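Local coordinates for hypothetical protein TM1553 (Thermotoga maritima, PDB 1VRM) that probably acts as a flavin transferase of the ApbE family, attaching FMN covalently to target proteins, at residues 167-179 / 188-200. Sequence-based numbering, arbitrary orientation. Where two conformers were deposited one is given.
Sequences KGYALDRARQIAL and FVEAGGDVRIIGP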
loop_
_atom_site.group_PDB
_atom_site.type_symbol
_atom_site.label_atom_id
_atom_site.label_comp_id
_atom_site.label_asym_id
_atom_site.label_seq_id
_atom_site.Cartn_x
_atom_site.Cartn_y
_atom_site.Cartn_z
ATOM N N LYS A 167 3.207 -0.501 -3.272
ATOM C CA LYS A 167 4.276 0.320 -2.691
ATOM C C LYS A 167 5.079 -0.482 -1.680
ATOM O O LYS A 167 6.308 -0.466 -1.702
ATOM C CB LYS A 167 3.778 1.622 -2.050
ATOM C CG LYS A 167 3.288 2.695 -3.027
ATOM C CD LYS A 167 3.060 4.019 -2.284
ATOM C CE LYS A 167 1.884 3.979 -1.370
ATOM N NZ LYS A 167 0.621 3.852 -2.162
ATOM N N GLY A 168 4.397 -1.219 -0.786
ATOM C CA GLY A 168 5.081 -2.039 0.184
ATOM C C GLY A 168 5.960 -3.086 -0.466
ATOM O O GLY A 168 7.095 -3.352 -0.043
ATOM N N TYR A 169 5.399 -3.747 -1.463
ATOM C CA TYR A 169 6.152 -4.745 -2.200
ATOM C C TYR A 169 7.437 -4.142 -2.804
ATOM O O TYR A 169 8.525 -4.699 -2.643
ATOM C CB TYR A 169 5.248 -5.316 -3.280
ATOM C CG TYR A 169 5.993 -6.252 -4.194
ATOM C CD1 TYR A 169 6.471 -7.451 -3.711
ATOM C CD2 TYR A 169 6.255 -5.940 -5.518
ATOM C CE1 TYR A 169 7.176 -8.328 -4.510
ATOM C CE2 TYR A 169 6.991 -6.826 -6.335
ATOM C CZ TYR A 169 7.424 -8.000 -5.834
ATOM O OH TYR A 169 8.154 -8.912 -6.605
ATOM N N ALA A 170 7.266 -3.016 -3.496
ATOM C CA ALA A 170 8.402 -2.310 -4.132
ATOM C C ALA A 170 9.422 -1.909 -3.056
ATOM O O ALA A 170 10.659 -2.005 -3.275
ATOM C CB ALA A 170 7.933 -1.126 -4.855
ATOM N N LEU A 171 8.932 -1.457 -1.909
ATOM C CA LEU A 171 9.840 -1.029 -0.844
ATOM C C LEU A 171 10.643 -2.193 -0.291
ATOM O O LEU A 171 11.806 -2.039 0.026
ATOM C CB LEU A 171 9.134 -0.301 0.286
ATOM C CG LEU A 171 8.593 1.063 -0.172
ATOM C CD1 LEU A 171 7.603 1.605 0.868
ATOM C CD2 LEU A 171 9.674 2.060 -0.429
ATOM N N ASP A 172 9.988 -3.320 -0.085
ATOM C CA ASP A 172 10.685 -4.512 0.376
ATOM C C ASP A 172 11.739 -4.953 -0.673
ATOM O O ASP A 172 12.854 -5.279 -0.312
ATOM C CB ASP A 172 9.711 -5.625 0.692
ATOM C CG ASP A 172 8.933 -5.354 1.972
ATOM O OD1 ASP A 172 9.435 -4.557 2.836
ATOM O OD2 ASP A 172 7.802 -5.910 2.103
ATOM N N ARG A 173 11.371 -4.943 -1.955
ATOM C CA ARG A 173 12.335 -5.238 -3.023
ATOM C C ARG A 173 13.506 -4.255 -3.017
ATOM O O ARG A 173 14.665 -4.644 -3.192
ATOM C CB ARG A 173 11.670 -5.233 -4.380
ATOM C CG ARG A 173 11.092 -6.614 -4.630
ATOM C CD ARG A 173 10.705 -6.812 -6.024
ATOM N NE ARG A 173 11.775 -6.502 -6.956
ATOM C CZ ARG A 173 12.657 -7.358 -7.432
ATOM N NH1 ARG A 173 12.601 -8.643 -7.087
ATOM N NH2 ARG A 173 13.578 -6.938 -8.302
ATOM N N ALA A 174 13.209 -2.997 -2.815
ATOM C CA ALA A 174 14.238 -1.976 -2.789
ATOM C C ALA A 174 15.296 -2.281 -1.734
ATOM O O ALA A 174 16.490 -2.184 -2.018
ATOM C CB ALA A 174 13.637 -0.605 -2.605
ATOM N N ARG A 175 14.885 -2.612 -0.513
ATOM C CA ARG A 175 15.840 -3.008 0.509
ATOM C C ARG A 175 16.663 -4.217 0.083
ATOM O O ARG A 175 17.888 -4.256 0.271
ATOM C CB ARG A 175 15.093 -3.352 1.785
ATOM C CG ARG A 175 15.987 -3.976 2.866
ATOM C CD ARG A 175 15.253 -4.108 4.175
ATOM N NE ARG A 175 16.026 -4.883 5.121
ATOM C CZ ARG A 175 16.094 -6.218 5.071
ATOM N NH1 ARG A 175 15.477 -6.933 4.122
ATOM N NH2 ARG A 175 16.841 -6.835 5.947
ATOM N N GLN A 176 16.026 -5.223 -0.518
ATOM C CA GLN A 176 16.708 -6.448 -0.944
ATOM C C GLN A 176 17.776 -6.090 -1.981
ATOM O O GLN A 176 18.885 -6.625 -1.949
ATOM C CB GLN A 176 15.723 -7.478 -1.538
ATOM C CG GLN A 176 14.600 -8.037 -0.589
ATOM C CD GLN A 176 13.399 -8.737 -1.387
ATOM O OE1 GLN A 176 13.526 -9.102 -2.591
ATOM N NE2 GLN A 176 12.257 -8.931 -0.697
ATOM N N ILE A 177 17.438 -5.188 -2.890
ATOM C CA ILE A 177 18.386 -4.730 -3.934
ATOM C C ILE A 177 19.605 -4.085 -3.279
ATOM O O ILE A 177 20.754 -4.436 -3.573
ATOM C CB ILE A 177 17.700 -3.779 -4.965
ATOM C CG1 ILE A 177 16.687 -4.559 -5.794
ATOM C CG2 ILE A 177 18.726 -3.072 -5.822
ATOM C CD1 ILE A 177 15.721 -3.735 -6.547
ATOM N N ALA A 178 19.368 -3.165 -2.346
ATOM C CA ALA A 178 20.468 -2.459 -1.702
ATOM C C ALA A 178 21.400 -3.441 -1.011
ATOM O O ALA A 178 22.635 -3.359 -1.123
ATOM C CB ALA A 178 19.914 -1.460 -0.722
ATOM N N LEU A 179 20.786 -4.356 -0.242
ATOM C CA LEU A 179 21.583 -5.337 0.545
ATOM C C LEU A 179 22.286 -6.369 -0.308
ATOM O O LEU A 179 23.277 -6.968 0.113
ATOM C CB LEU A 179 20.738 -5.977 1.626
ATOM C CG LEU A 179 20.132 -5.001 2.629
ATOM C CD1 LEU A 179 19.273 -5.710 3.618
ATOM C CD2 LEU A 179 21.196 -4.178 3.334
ATOM N N PHE A 188 17.294 4.280 3.844
ATOM C CA PHE A 188 15.866 4.001 3.819
ATOM C C PHE A 188 15.329 4.311 2.439
ATOM O O PHE A 188 15.975 5.018 1.642
ATOM C CB PHE A 188 15.109 4.800 4.880
ATOM C CG PHE A 188 15.120 6.270 4.646
ATOM C CD1 PHE A 188 14.117 6.851 3.856
ATOM C CD2 PHE A 188 16.083 7.072 5.243
ATOM C CE1 PHE A 188 14.128 8.197 3.617
ATOM C CE2 PHE A 188 16.087 8.425 5.033
ATOM C CZ PHE A 188 15.095 8.970 4.208
ATOM N N VAL A 189 14.186 3.724 2.141
ATOM C CA VAL A 189 13.450 4.075 0.945
ATOM C C VAL A 189 12.046 4.483 1.336
ATOM O O VAL A 189 11.471 3.869 2.241
ATOM C CB VAL A 189 13.359 2.913 -0.026
ATOM C CG1 VAL A 189 12.721 3.353 -1.344
ATOM C CG2 VAL A 189 14.739 2.294 -0.272
ATOM N N GLU A 190 11.504 5.464 0.638
ATOM C CA GLU A 190 10.184 6.017 0.952
ATOM C C GLU A 190 9.412 6.103 -0.353
ATOM O O GLU A 190 9.980 6.434 -1.399
ATOM C CB GLU A 190 10.355 7.398 1.557
ATOM C CG GLU A 190 9.115 8.030 2.064
ATOM C CD GLU A 190 9.398 9.377 2.725
ATOM O OE1 GLU A 190 10.588 9.740 2.859
ATOM O OE2 GLU A 190 8.420 10.067 3.094
ATOM N N ALA A 191 8.123 5.796 -0.269
ATOM C CA ALA A 191 7.213 5.988 -1.398
ATOM C C ALA A 191 5.909 6.443 -0.814
ATOM O O ALA A 191 5.297 5.736 -0.020
ATOM C CB ALA A 191 7.068 4.731 -2.201
ATOM N N GLY A 192 5.518 7.653 -1.159
ATOM C CA GLY A 192 4.249 8.200 -0.712
ATOM C C GLY A 192 4.019 8.030 0.777
ATOM O O GLY A 192 2.934 7.583 1.225
ATOM N N GLY A 193 5.007 8.353 1.568
ATOM C CA GLY A 193 4.722 8.221 3.045
ATOM C C GLY A 193 4.630 6.773 3.628
ATOM O O GLY A 193 4.021 6.477 4.698
ATOM N N ASP A 194 5.127 5.830 2.861
ATOM C CA ASP A 194 5.500 4.491 3.348
ATOM C C ASP A 194 7.027 4.461 3.365
ATOM O O ASP A 194 7.672 4.969 2.445
ATOM C CB ASP A 194 4.986 3.405 2.440
ATOM C CG ASP A 194 3.429 3.348 2.382
ATOM O OD1 ASP A 194 2.772 4.087 3.152
ATOM O OD2 ASP A 194 2.905 2.557 1.562
ATOM N N VAL A 195 7.630 3.812 4.359
ATOM C CA VAL A 195 9.070 3.777 4.497
ATOM C C VAL A 195 9.551 2.361 4.844
ATOM O O VAL A 195 8.914 1.647 5.669
ATOM C CB VAL A 195 9.526 4.725 5.632
ATOM C CG1 VAL A 195 11.032 4.683 5.800
ATOM C CG2 VAL A 195 9.095 6.194 5.361
ATOM N N ARG A 196 10.624 1.939 4.195
ATOM C CA ARG A 196 11.337 0.705 4.557
ATOM C C ARG A 196 12.790 1.061 4.911
ATOM O O ARG A 196 13.466 1.735 4.141
ATOM C CB ARG A 196 11.307 -0.304 3.435
ATOM C CG ARG A 196 11.916 -1.614 3.760
ATOM C CD ARG A 196 11.037 -2.403 4.713
ATOM N NE ARG A 196 11.347 -3.801 4.704
ATOM C CZ ARG A 196 12.092 -4.354 5.608
ATOM N NH1 ARG A 196 12.617 -3.606 6.521
ATOM N NH2 ARG A 196 12.372 -5.621 5.546
ATOM N N ILE A 197 13.241 0.636 6.085
ATOM C CA ILE A 197 14.598 0.883 6.509
ATOM C C ILE A 197 15.527 -0.138 5.810
ATOM O O ILE A 197 15.318 -1.359 5.887
ATOM C CB ILE A 197 14.767 0.793 8.025
ATOM C CG1 ILE A 197 13.799 1.709 8.766
ATOM C CG2 ILE A 197 16.208 1.022 8.451
ATOM C CD1 ILE A 197 13.754 3.100 8.311
ATOM N N ILE A 198 16.606 0.374 5.219
ATOM C CA ILE A 198 17.648 -0.472 4.659
ATOM C C ILE A 198 18.600 -0.965 5.739
ATOM O O ILE A 198 18.868 -2.183 5.861
ATOM C CB ILE A 198 18.444 0.209 3.538
ATOM C CG1 ILE A 198 17.543 0.539 2.355
ATOM C CG2 ILE A 198 19.647 -0.660 3.126
ATOM C CD1 ILE A 198 18.203 1.475 1.294
ATOM N N GLY A 199 19.103 -0.011 6.521
ATOM C CA GLY A 199 19.949 -0.290 7.678
ATOM C C GLY A 199 19.982 0.947 8.534
ATOM O O GLY A 199 19.624 2.018 8.087
ATOM N N PRO A 200 20.461 0.826 9.780
ATOM C CA PRO A 200 20.445 1.892 10.731
ATOM C C PRO A 200 21.341 3.065 10.355
ATOM O O PRO A 200 22.343 2.922 9.649
ATOM C CB PRO A 200 20.950 1.263 12.017
ATOM C CG PRO A 200 21.335 -0.024 11.709
ATOM C CD PRO A 200 21.029 -0.401 10.318
#
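Helix 167-179, from which Leu171 meets Val189 and Asp194, lies over a beta-hairpin, its axis 8.2 Å from strand 194-197 and inclined 23° to it, while strand 188-191 runs nearly antiparallel to the helix. This is a helix packed on an antiparallel sheet, the hairpin being closed by a type I' turn through Gly192 and Gly193. The two methyls of Leu171 part to straddle the strands, CD1 going to Asp194 CB (3.5 Å) and CD2 toward the Val189 side chain. Ala174 adds its methyl to Val189 CG2, and further along Ala178 and Leu179 close on Ile198 CG2. Met52 of helix 41-58 covers Leu171 and Val189 as well. Beside this apolar core, the Arg196 chain bends at chi2 (72°), which carries its guanidinium along the helix flank. There NE donates to Asp172 OD1 (2.8 Å) in a salt bridge, the two flat groups being almost perpendicular. Asp172 OD1 also accepts from the Ala272 amide, OD2 hydrogen-bonds Thr273 OG1, and Arg196 NH1 bonds to Gly228 O. Arg175, extended from CG to NE, lays its guanidinium nearly parallel to that of Arg196, with CD 3.4 Å above the Arg196 plane, over its centre.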